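Long-range contacts in putative methyltransferase protein (Bacteroides fragilis, PDB 5BP9), which probably transfers a methyl group from S-adenosylmethionine to an unidentified substrate, and is captured here with the demethylated cofactor S-adenosyl-L-homocysteine bound: residues S171-R176 with F241-I246; S201-Y206 with D222-I227; E46-G51 with S132-E137. All coordinates share one frame; numbering follows the deposited sequence. Where two conformers were deposited one is given.

Contact 1 (S171-R176 with F241-I246); sequences SGIIGR and FDWLYI. With ETE (2-{2-[2-2-(methoxy-ethoxy)-ethoxy]-ethoxy}-ethanol), chain B; SAH (S-adenosyl-L-homocysteine), chain D.
Turned trans to its own backbone N (chi1 -157°), the W243 indole folds back so that its six-membered ring lies flat over G172, whose CA approaches the ring centroid to 3.5 Å in a CH-pi contact. Glycine suits this place because it has no side chain to keep the ring off the backbone. S171 OG sits between the backbone N and the carbonyl carbon (chi1 54°) and donates to L244 O at 2.7 Å from above the carbonyl plane. L244 N answers with a nearly straight bond to G172 O (3.2 Å, 168°), on an in-plane lone pair; the same oxygen also accepts from G175 N and is thus gripped twice. In this way the 3-10 turn after strand 161-166 of the Rossmann-like methyltransferase sheet docks on an edge strand, 236-244, of the smaller antiparallel sheet, with I173 and W243 in the ligand pocket. The other indole face receives ETE, with C23 3.7 Å from W243 CZ3, while I173 CD1 packs 3.7 Å from SAH C4 of the adenine. Away from the ligands, L244 CD2 meets I174 CB at 4.1 Å. R176 is salt-bridged to E226; a water 2.7 Å from R176 NH1 bonds weakly to D242 OD1.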
loop_
_atom_site.group_PDB
_atom_site.type_symbol
_atom_site.label_atom_id
_atom_site.label_comp_id
_atom_site.label_asym_id
_atom_site.label_seq_id
_atom_site.Cartn_x
_atom_site.Cartn_y
_atom_site.Cartn_z
ATOM N N SER A 171 -2.274 -2.636 4.185
ATOM C CA SER A 171 -2.475 -4.064 4.243
ATOM C C SER A 171 -2.800 -4.680 2.880
ATOM O O SER A 171 -2.646 -5.875 2.691
ATOM C CB SER A 171 -3.597 -4.384 5.216
ATOM O OG SER A 171 -4.757 -3.672 4.894
ATOM N N GLY A 172 -3.281 -3.865 1.950
ATOM C CA GLY A 172 -3.777 -4.348 0.690
ATOM C C GLY A 172 -2.918 -5.341 -0.029
ATOM O O GLY A 172 -3.401 -6.398 -0.462
ATOM N N ILE A 173 -1.626 -5.007 -0.113
ATOM C CA ILE A 173 -0.585 -5.765 -0.810
ATOM C C ILE A 173 -0.482 -7.216 -0.333
ATOM O O ILE A 173 -0.091 -8.114 -1.083
ATOM C CB ILE A 173 0.751 -4.983 -0.697
ATOM C CG1 ILE A 173 0.718 -3.837 -1.725
ATOM C CG2 ILE A 173 1.981 -5.824 -1.021
ATOM C CD1 ILE A 173 1.864 -2.858 -1.635
ATOM N N ILE A 174 -0.801 -7.422 0.945
ATOM C CA ILE A 174 -0.760 -8.782 1.538
ATOM C C ILE A 174 -1.800 -9.712 0.873
ATOM O O ILE A 174 -1.583 -10.937 0.752
ATOM C CB ILE A 174 -0.902 -8.752 3.080
ATOM C CG1 ILE A 174 0.229 -7.911 3.692
ATOM C CG2 ILE A 174 -0.904 -10.181 3.668
ATOM C CD1 ILE A 174 -0.004 -7.537 5.118
ATOM N N GLY A 175 -2.925 -9.141 0.443
ATOM C CA GLY A 175 -3.922 -9.849 -0.369
ATOM C C GLY A 175 -4.924 -10.678 0.406
ATOM O O GLY A 175 -6.139 -10.484 0.281
ATOM N N ARG A 176 -4.409 -11.629 1.188
ATOM C CA ARG A 176 -5.234 -12.579 1.929
ATOM C C ARG A 176 -4.544 -12.940 3.246
ATOM O O ARG A 176 -3.333 -12.865 3.365
ATOM C CB ARG A 176 -5.497 -13.838 1.081
ATOM C CG ARG A 176 -6.277 -13.559 -0.209
ATOM C CD ARG A 176 -6.699 -14.797 -0.995
ATOM N NE ARG A 176 -7.482 -15.729 -0.193
ATOM C CZ ARG A 176 -8.795 -15.646 0.019
ATOM N NH1 ARG A 176 -9.522 -14.664 -0.513
ATOM N NH2 ARG A 176 -9.381 -16.560 0.775
ATOM N N PHE A 241 -7.062 -8.557 -8.789
ATOM C CA PHE A 241 -6.145 -8.758 -7.683
ATOM C C PHE A 241 -6.866 -8.803 -6.355
ATOM O O PHE A 241 -7.910 -8.179 -6.184
ATOM C CB PHE A 241 -5.042 -7.684 -7.639
ATOM C CG PHE A 241 -5.554 -6.272 -7.534
ATOM C CD1 PHE A 241 -5.904 -5.559 -8.681
ATOM C CD2 PHE A 241 -5.693 -5.634 -6.293
ATOM C CE1 PHE A 241 -6.363 -4.251 -8.599
ATOM C CE2 PHE A 241 -6.129 -4.318 -6.200
ATOM C CZ PHE A 241 -6.489 -3.620 -7.352
ATOM N N ASP A 242 -6.258 -9.523 -5.402
ATOM C CA ASP A 242 -6.734 -9.550 -4.032
ATOM C C ASP A 242 -6.223 -8.311 -3.277
ATOM O O ASP A 242 -5.069 -7.915 -3.428
ATOM C CB ASP A 242 -6.227 -10.825 -3.329
ATOM C CG ASP A 242 -6.794 -12.105 -3.940
ATOM O OD1 ASP A 242 -7.903 -12.103 -4.537
ATOM O OD2 ASP A 242 -6.134 -13.136 -3.799
ATOM N N TRP A 243 -7.089 -7.706 -2.456
ATOM C CA TRP A 243 -6.742 -6.489 -1.726
ATOM C C TRP A 243 -7.287 -6.657 -0.310
ATOM O O TRP A 243 -8.480 -6.647 -0.101
ATOM C CB TRP A 243 -7.287 -5.228 -2.424
ATOM C CG TRP A 243 -6.577 -3.941 -2.097
ATOM C CD1 TRP A 243 -7.117 -2.803 -1.544
ATOM C CD2 TRP A 243 -5.213 -3.635 -2.389
ATOM N NE1 TRP A 243 -6.154 -1.831 -1.445
ATOM C CE2 TRP A 243 -4.977 -2.308 -1.952
ATOM C CE3 TRP A 243 -4.174 -4.344 -2.976
ATOM C CZ2 TRP A 243 -3.729 -1.686 -2.088
ATOM C CZ3 TRP A 243 -2.936 -3.747 -3.096
ATOM C CH2 TRP A 243 -2.716 -2.426 -2.649
ATOM N N LEU A 244 -6.383 -6.821 0.652
ATOM C CA LEU A 244 -6.770 -7.076 2.032
ATOM C C LEU A 244 -6.998 -5.794 2.814
ATOM O O LEU A 244 -6.119 -4.915 2.886
ATOM C CB LEU A 244 -5.674 -7.867 2.734
ATOM C CG LEU A 244 -5.893 -8.215 4.221
ATOM C CD1 LEU A 244 -7.047 -9.186 4.423
ATOM C CD2 LEU A 244 -4.600 -8.772 4.801
ATOM N N TYR A 245 -8.179 -5.693 3.415
ATOM C CA TYR A 245 -8.442 -4.753 4.515
ATOM C C TYR A 245 -8.461 -5.574 5.790
ATOM O O TYR A 245 -8.926 -6.698 5.779
ATOM C CB TYR A 245 -9.796 -4.047 4.331
ATOM C CG TYR A 245 -9.862 -3.179 3.105
ATOM C CD1 TYR A 245 -10.054 -3.748 1.848
ATOM C CD2 TYR A 245 -9.730 -1.813 3.193
ATOM C CE1 TYR A 245 -10.085 -2.970 0.707
ATOM C CE2 TYR A 245 -9.769 -1.016 2.052
ATOM C CZ TYR A 245 -9.945 -1.599 0.810
ATOM O OH TYR A 245 -9.977 -0.817 -0.339
ATOM N N ILE A 246 -7.915 -5.039 6.872
ATOM C CA ILE A 246 -7.793 -5.834 8.084
ATOM C C ILE A 246 -8.049 -4.941 9.293
ATOM O O ILE A 246 -7.492 -3.836 9.420
ATOM C CB ILE A 246 -6.427 -6.558 8.139
ATOM C CG1 ILE A 246 -6.368 -7.563 9.294
ATOM C CG2 ILE A 246 -5.266 -5.561 8.221
ATOM C CD1 ILE A 246 -5.173 -8.482 9.230
HETATM O OH2 ETE B . -1.709 -5.845 -8.364
HETATM C C12 ETE B . -2.194 -4.545 -8.685
HETATM C C22 ETE B . -2.569 -3.907 -7.363
HETATM O OH3 ETE B . -2.964 -2.554 -7.546
HETATM C C13 ETE B . -4.249 -0.759 -6.575
HETATM C C23 ETE B . -3.369 -1.971 -6.308
HETATM O OH4 ETE B . -4.681 -0.183 -5.343
HETATM C C14 ETE B . -7.000 -0.591 -4.887
HETATM C C24 ETE B . -5.977 0.421 -5.382
HETATM O OH5 ETE B . -8.321 -0.148 -5.196
HETATM C C15 ETE B . -10.289 0.774 -4.115
HETATM C C25 ETE B . -8.788 0.906 -4.342
HETATM O OH6 ETE B . -10.877 2.075 -4.028
HETATM C C26 ETE B . -12.243 2.122 -4.437
HETATM N N SAH D . 1.013 4.298 -1.868
HETATM C CA SAH D . 0.369 4.951 -3.072
HETATM C CB SAH D . -0.386 3.978 -3.991
HETATM C CG SAH D . -1.419 3.076 -3.314
HETATM S SD SAH D . -2.139 1.964 -4.487
HETATM C C SAH D . -0.582 6.033 -2.640
HETATM O O SAH D . -0.821 6.228 -1.453
HETATM O OXT SAH D . -1.155 6.768 -3.443
HETATM C "C5'" SAH D . -1.204 0.481 -4.211
HETATM C "C4'" SAH D . 0.101 0.453 -4.997
HETATM O "O4'" SAH D . 0.817 -0.746 -4.631
HETATM C "C3'" SAH D . -0.022 0.415 -6.518
HETATM O "O3'" SAH D . 0.797 1.453 -7.104
HETATM C "C2'" SAH D . 0.435 -0.990 -6.896
HETATM O "O2'" SAH D . 0.981 -1.129 -8.193
HETATM C "C1'" SAH D . 1.425 -1.313 -5.800
HETATM N N9 SAH D . 1.688 -2.733 -5.520
HETATM C C8 SAH D . 0.782 -3.724 -5.478
HETATM N N7 SAH D . 1.271 -4.880 -5.145
HETATM C C5 SAH D . 2.610 -4.626 -4.925
HETATM C C6 SAH D . 3.693 -5.433 -4.547
HETATM N N6 SAH D . 3.575 -6.747 -4.289
HETATM N N1 SAH D . 4.920 -4.854 -4.426
HETATM C C2 SAH D . 5.040 -3.535 -4.691
HETATM N N3 SAH D . 4.072 -2.676 -5.054
HETATM C C4 SAH D . 2.872 -3.281 -5.168
HETATM O O HOH W 1 -9.583 -12.523 -2.141
#

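Contact 2 (S201-Y206 with D222-I227); sequences SSDLRY and DYYGEI
This is a loop-to-turn contact, built round the phenol of Y224 where it lodges against D203 and R205. It sits just beyond the end of strand 195-202 of the large mixed sheet, where the chain meets the turn that starts strand 226-233 of the antiparallel sheet. Y224 OH donates to D203 OD1 at 2.6 Å, on the syn side and 27° out of the carboxylate plane. Ring and carboxylate are nearly coplanar (16° apart), so the acid meets the phenol at its edge. R205 N comes to D203 OD1 from the other face of the carboxylate, at 3.1 Å, which gives this oxygen two donors and should limit rotation of the carboxylate. Tyrosine suits the place because its flat ring lies between R205 CA and the Y223 ring while its hydroxyl reaches the acid. R205 CA lies 3.6 Å above one face of that ring, offset toward the rim, and Y223 CE1 covers the opposite face. The bend of R205 at chi3 (-78°) brings its guanidinium face over Y224 CE2, with NH2 3.8 Å from that carbon; F215 gives the same arginine a cation-pi partner. A water spans R205 NH2 (2.7 Å) and Y224 OH (2.6 Å). A second water joins S202 O and L204 N to Y223 OH. On the apolar side, L204 CD1 and I227 CG1 meet tip to tip at 4.1 Å. D203 thus forms an Asx turn at the strand's exit, facing a type I beta turn from Y223 to E226 that leads into the next strand.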
loop_
_atom_site.group_PDB
_atom_site.type_symbol
_atom_site.label_atom_id
_atom_site.label_comp_id
_atom_site.label_asym_id
_atom_site.label_seq_id
_atom_site.Cartn_x
_atom_site.Cartn_y
_atom_site.Cartn_z
ATOM N N SER A 201 -4.927 0.629 7.818
ATOM C CA SER A 201 -6.009 -0.159 7.216
ATOM C C SER A 201 -7.351 0.300 7.780
ATOM O O SER A 201 -7.454 1.348 8.407
ATOM C CB SER A 201 -5.770 -1.660 7.449
ATOM O OG SER A 201 -6.571 -2.437 6.555
ATOM N N SER A 202 -8.363 -0.523 7.561
ATOM C CA SER A 202 -9.759 -0.217 7.908
ATOM C C SER A 202 -10.458 -1.487 8.340
ATOM O O SER A 202 -10.177 -2.551 7.790
ATOM C CB SER A 202 -10.528 0.360 6.700
ATOM O OG SER A 202 -10.075 1.630 6.351
ATOM N N ASP A 203 -11.363 -1.378 9.324
ATOM C CA ASP A 203 -12.312 -2.460 9.637
ATOM C C ASP A 203 -13.554 -2.300 8.780
ATOM O O ASP A 203 -14.352 -1.397 9.020
ATOM C CB ASP A 203 -12.695 -2.444 11.135
ATOM C CG ASP A 203 -13.494 -3.646 11.536
ATOM O OD1 ASP A 203 -13.834 -4.471 10.633
ATOM O OD2 ASP A 203 -13.759 -3.773 12.766
ATOM N N LEU A 204 -13.721 -3.162 7.784
ATOM C CA LEU A 204 -14.869 -3.074 6.868
ATOM C C LEU A 204 -16.132 -3.761 7.349
ATOM O O LEU A 204 -17.078 -3.845 6.586
ATOM C CB LEU A 204 -14.517 -3.642 5.471
ATOM C CG LEU A 204 -13.376 -2.943 4.722
ATOM C CD1 LEU A 204 -13.365 -3.463 3.287
ATOM C CD2 LEU A 204 -13.469 -1.414 4.779
ATOM N N ARG A 205 -16.175 -4.210 8.610
ATOM C CA ARG A 205 -17.324 -4.972 9.099
ATOM C C ARG A 205 -18.641 -4.262 8.811
ATOM O O ARG A 205 -19.602 -4.894 8.397
ATOM C CB ARG A 205 -17.180 -5.236 10.602
ATOM C CG ARG A 205 -18.309 -6.057 11.203
ATOM C CD ARG A 205 -18.114 -6.241 12.696
ATOM N NE ARG A 205 -17.129 -7.271 12.985
ATOM C CZ ARG A 205 -17.395 -8.568 12.961
ATOM N NH1 ARG A 205 -18.614 -8.987 12.654
ATOM N NH2 ARG A 205 -16.446 -9.449 13.234
ATOM N N TYR A 206 -18.671 -2.949 9.034
ATOM C CA TYR A 206 -19.897 -2.149 8.868
ATOM C C TYR A 206 -20.554 -2.306 7.480
ATOM O O TYR A 206 -21.790 -2.170 7.349
ATOM C CB TYR A 206 -19.611 -0.666 9.204
ATOM C CG TYR A 206 -18.840 0.088 8.129
ATOM C CD1 TYR A 206 -17.453 0.009 8.042
ATOM C CD2 TYR A 206 -19.507 0.873 7.191
ATOM C CE1 TYR A 206 -16.752 0.691 7.051
ATOM C CE2 TYR A 206 -18.818 1.549 6.200
ATOM C CZ TYR A 206 -17.442 1.456 6.136
ATOM O OH TYR A 206 -16.771 2.142 5.153
ATOM N N ASP A 222 -14.561 -17.125 4.263
ATOM C CA ASP A 222 -13.480 -16.148 4.115
ATOM C C ASP A 222 -13.716 -14.880 4.965
ATOM O O ASP A 222 -14.862 -14.465 5.181
ATOM C CB ASP A 222 -13.306 -15.778 2.623
ATOM N N TYR A 223 -12.625 -14.264 5.392
ATOM C CA TYR A 223 -12.635 -13.054 6.199
ATOM C C TYR A 223 -13.211 -11.912 5.357
ATOM O O TYR A 223 -12.861 -11.767 4.173
ATOM C CB TYR A 223 -11.216 -12.729 6.671
ATOM C CG TYR A 223 -11.064 -11.392 7.340
ATOM C CD1 TYR A 223 -11.717 -11.109 8.540
ATOM C CD2 TYR A 223 -10.264 -10.400 6.797
ATOM C CE1 TYR A 223 -11.579 -9.881 9.171
ATOM C CE2 TYR A 223 -10.126 -9.176 7.415
ATOM C CZ TYR A 223 -10.788 -8.916 8.611
ATOM O OH TYR A 223 -10.677 -7.687 9.234
ATOM N N TYR A 224 -14.093 -11.110 5.954
ATOM C CA TYR A 224 -14.820 -10.091 5.207
ATOM C C TYR A 224 -13.913 -9.017 4.560
ATOM O O TYR A 224 -14.293 -8.422 3.563
ATOM C CB TYR A 224 -15.905 -9.411 6.053
ATOM C CG TYR A 224 -15.396 -8.759 7.321
ATOM C CD1 TYR A 224 -14.781 -7.515 7.312
ATOM C CD2 TYR A 224 -15.533 -9.407 8.546
ATOM C CE1 TYR A 224 -14.305 -6.942 8.492
ATOM C CE2 TYR A 224 -15.084 -8.838 9.706
ATOM C CZ TYR A 224 -14.454 -7.612 9.678
ATOM O OH TYR A 224 -14.016 -7.082 10.874
ATOM N N GLY A 225 -12.730 -8.789 5.124
ATOM C CA GLY A 225 -11.776 -7.825 4.575
ATOM C C GLY A 225 -10.997 -8.324 3.360
ATOM O O GLY A 225 -10.236 -7.548 2.768
ATOM N N GLU A 226 -11.177 -9.593 2.982
ATOM C CA GLU A 226 -10.540 -10.149 1.769
ATOM C C GLU A 226 -11.398 -9.786 0.544
ATOM O O GLU A 226 -12.350 -10.513 0.187
ATOM C CB GLU A 226 -10.337 -11.667 1.900
ATOM C CG GLU A 226 -9.278 -12.029 2.944
ATOM C CD GLU A 226 -9.064 -13.502 3.128
ATOM O OE1 GLU A 226 -9.950 -14.306 2.765
ATOM O OE2 GLU A 226 -8.016 -13.868 3.670
ATOM N N ILE A 227 -11.066 -8.639 -0.048
ATOM C CA ILE A 227 -11.782 -8.035 -1.185
ATOM C C ILE A 227 -10.971 -8.345 -2.446
ATOM O O ILE A 227 -9.774 -8.579 -2.392
ATOM C CB ILE A 227 -11.871 -6.477 -0.990
ATOM C CG1 ILE A 227 -12.574 -6.134 0.323
ATOM C CG2 ILE A 227 -12.597 -5.760 -2.132
ATOM C CD1 ILE A 227 -13.903 -6.814 0.492
HETATM O O HOH W 2 -11.505 -5.122 7.536
HETATM O O HOH W 3 -14.043 -8.284 13.139
#

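Contact 3 (E46-G51 with S132-E137); sequences EKDPMG and SPLSVE
The carboxylate of D48 has G51 N on one face, at 3.0 Å from OD1 and 52° out of the plane, and on the opposite side of the plane, out beyond OD2, P133 CD at 3.3 Å from that oxygen. Near the edge stands S132 OG, which donates to D48 OD2 at 2.5 Å from the syn side, 20° off the plane. L134 N adds a weak bond to the same OD2 at 3.3 Å. D48 reaches these partners because CG extends trans to N (chi1 179°), carrying the acid forward from the loop into the angle between two helices. D48 is the N-cap of helix 49-60, and the bond from G51 N is its capping bond. S132 is the N-cap of helix 133-142, its OG accepting from S135 N at 3.1 Å. Serine fits because one small hydroxyl can accept from its own helix and donate to the neighbouring cap; aspartate fits because its two oxygens serve the two helix starts separately. The bare backbone of G51 permits close approach, with its CA 3.5 Å from both S132 OG and S135 OG, while L134 CB rests 3.5 Å from G51 O. The junction borders the ligands: S132 and M50, a selenomethionine, touch SAH, and S132 N is held by D130, whose carboxylate also binds SAH. Buried between two helix N-termini and met by three N-H or O-H donors, the D48 carboxylate would be expected to favour its charged form, and through the S132-D48 bond the two helix caps are joined directly.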
loop_
_atom_site.group_PDB
_atom_site.type_symbol
_atom_site.label_atom_id
_atom_site.label_comp_id
_atom_site.label_asym_id
_atom_site.label_seq_id
_atom_site.Cartn_x
_atom_site.Cartn_y
_atom_site.Cartn_z
ATOM N N GLU A 46 1.047 -2.802 -20.704
ATOM C CA GLU A 46 -0.212 -2.964 -21.424
ATOM C C GLU A 46 -1.386 -3.388 -20.534
ATOM O O GLU A 46 -2.533 -3.309 -20.968
ATOM C CB GLU A 46 -0.047 -3.961 -22.595
ATOM C CG GLU A 46 0.379 -5.384 -22.211
ATOM C CD GLU A 46 1.883 -5.661 -22.307
ATOM O OE1 GLU A 46 2.232 -6.847 -22.560
ATOM O OE2 GLU A 46 2.709 -4.724 -22.098
ATOM N N LYS A 47 -1.090 -3.837 -19.302
ATOM C CA LYS A 47 -2.112 -4.228 -18.323
ATOM C C LYS A 47 -1.867 -3.469 -17.003
ATOM O O LYS A 47 -2.048 -4.019 -15.905
ATOM C CB LYS A 47 -2.140 -5.752 -18.106
ATOM C CG LYS A 47 -2.470 -6.552 -19.354
ATOM C CD LYS A 47 -2.371 -8.049 -19.101
ATOM C CE LYS A 47 -2.663 -8.822 -20.379
ATOM N NZ LYS A 47 -2.322 -10.266 -20.298
ATOM N N ASP A 48 -1.501 -2.188 -17.121
ATOM C CA ASP A 48 -1.168 -1.342 -15.966
ATOM C C ASP A 48 -2.067 -0.104 -15.969
ATOM O O ASP A 48 -1.629 1.020 -16.303
ATOM C CB ASP A 48 0.310 -0.943 -16.005
ATOM C CG ASP A 48 0.715 -0.048 -14.848
ATOM O OD1 ASP A 48 -0.063 0.083 -13.844
ATOM O OD2 ASP A 48 1.804 0.547 -14.974
ATOM N N PRO A 49 -3.337 -0.292 -15.596
ATOM C CA PRO A 49 -4.274 0.851 -15.688
ATOM C C PRO A 49 -3.958 2.021 -14.749
ATOM O O PRO A 49 -4.084 3.170 -15.168
ATOM C CB PRO A 49 -5.625 0.218 -15.323
ATOM C CG PRO A 49 -5.241 -1.010 -14.521
ATOM C CD PRO A 49 -4.014 -1.533 -15.169
HETATM N N MSE A 50 -3.563 1.727 -13.493
HETATM C CA MSE A 50 -3.262 2.827 -12.565
HETATM C C MSE A 50 -2.015 3.579 -13.011
HETATM O O MSE A 50 -1.995 4.828 -12.992
HETATM C CB MSE A 50 -3.167 2.338 -11.132
HETATM C CG MSE A 50 -2.865 3.454 -10.146
HETATM SE SE MSE A 50 -2.803 2.819 -8.288
HETATM C CE MSE A 50 -4.666 3.132 -7.808
ATOM N N GLY A 51 -0.974 2.858 -13.412
ATOM C CA GLY A 51 0.220 3.500 -13.965
ATOM C C GLY A 51 -0.093 4.348 -15.183
ATOM O O GLY A 51 0.422 5.460 -15.348
ATOM N N SER A 132 4.236 -1.471 -10.794
ATOM C CA SER A 132 3.709 -0.768 -11.972
ATOM C C SER A 132 4.859 -0.089 -12.731
ATOM O O SER A 132 5.488 0.818 -12.175
ATOM C CB SER A 132 2.697 0.292 -11.559
ATOM O OG SER A 132 2.468 1.221 -12.608
ATOM N N PRO A 133 5.076 -0.451 -14.010
ATOM C CA PRO A 133 6.214 0.175 -14.702
ATOM C C PRO A 133 6.001 1.647 -14.980
ATOM O O PRO A 133 6.951 2.442 -14.879
ATOM C CB PRO A 133 6.334 -0.621 -16.000
ATOM C CG PRO A 133 4.975 -1.191 -16.209
ATOM C CD PRO A 133 4.427 -1.466 -14.847
ATOM N N LEU A 134 4.773 2.031 -15.299
ATOM C CA LEU A 134 4.474 3.414 -15.616
ATOM C C LEU A 134 4.502 4.300 -14.358
ATOM O O LEU A 134 4.863 5.486 -14.433
ATOM C CB LEU A 134 3.142 3.518 -16.372
ATOM C CG LEU A 134 3.171 2.963 -17.797
ATOM C CD1 LEU A 134 1.777 2.738 -18.358
ATOM C CD2 LEU A 134 3.986 3.878 -18.697
ATOM N N SER A 135 4.142 3.739 -13.198
ATOM C CA SER A 135 4.260 4.460 -11.940
ATOM C C SER A 135 5.718 4.744 -11.620
ATOM O O SER A 135 6.055 5.862 -11.236
ATOM C CB SER A 135 3.596 3.696 -10.807
ATOM O OG SER A 135 2.200 3.529 -11.042
ATOM N N VAL A 136 6.574 3.747 -11.797
ATOM C CA VAL A 136 8.009 3.932 -11.573
ATOM C C VAL A 136 8.606 4.976 -12.527
ATOM O O VAL A 136 9.413 5.830 -12.084
ATOM C CB VAL A 136 8.751 2.579 -11.595
ATOM C CG1 VAL A 136 10.268 2.753 -11.605
ATOM C CG2 VAL A 136 8.294 1.703 -10.426
ATOM N N GLU A 137 8.163 4.963 -13.795
ATOM C CA GLU A 137 8.560 5.993 -14.779
ATOM C C GLU A 137 8.279 7.371 -14.240
ATOM O O GLU A 137 9.148 8.228 -14.226
ATOM C CB GLU A 137 7.776 5.837 -16.109
ATOM C CG GLU A 137 7.719 7.068 -17.030
ATOM C CD GLU A 137 6.982 6.807 -18.337
ATOM O OE1 GLU A 137 6.143 7.667 -18.707
ATOM O OE2 GLU A 137 7.250 5.744 -18.959
#

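In the fold
All three contacts are largely buried, but contact 1 lies nearest the centre of the chain, whereas contacts 2 and 3 lie farther out. Contacts 1 and 2 are neighbours: they share the antiparallel sheet, where strands 226-233 and 236-244 run side by side, and they touch through S171 with S201 and through W243 with I227. Contact 3 stands apart, its centre about 19 Å from that of contact 1 and 27 Å from that of contact 2, on the other side of the ligands. The chemistry follows the place: aromatic and backbone packing beside the ligands in contact 1, a water-lined tyrosine–acid pairing at the strand ends in contact 2, and coupled helix caps in contact 3.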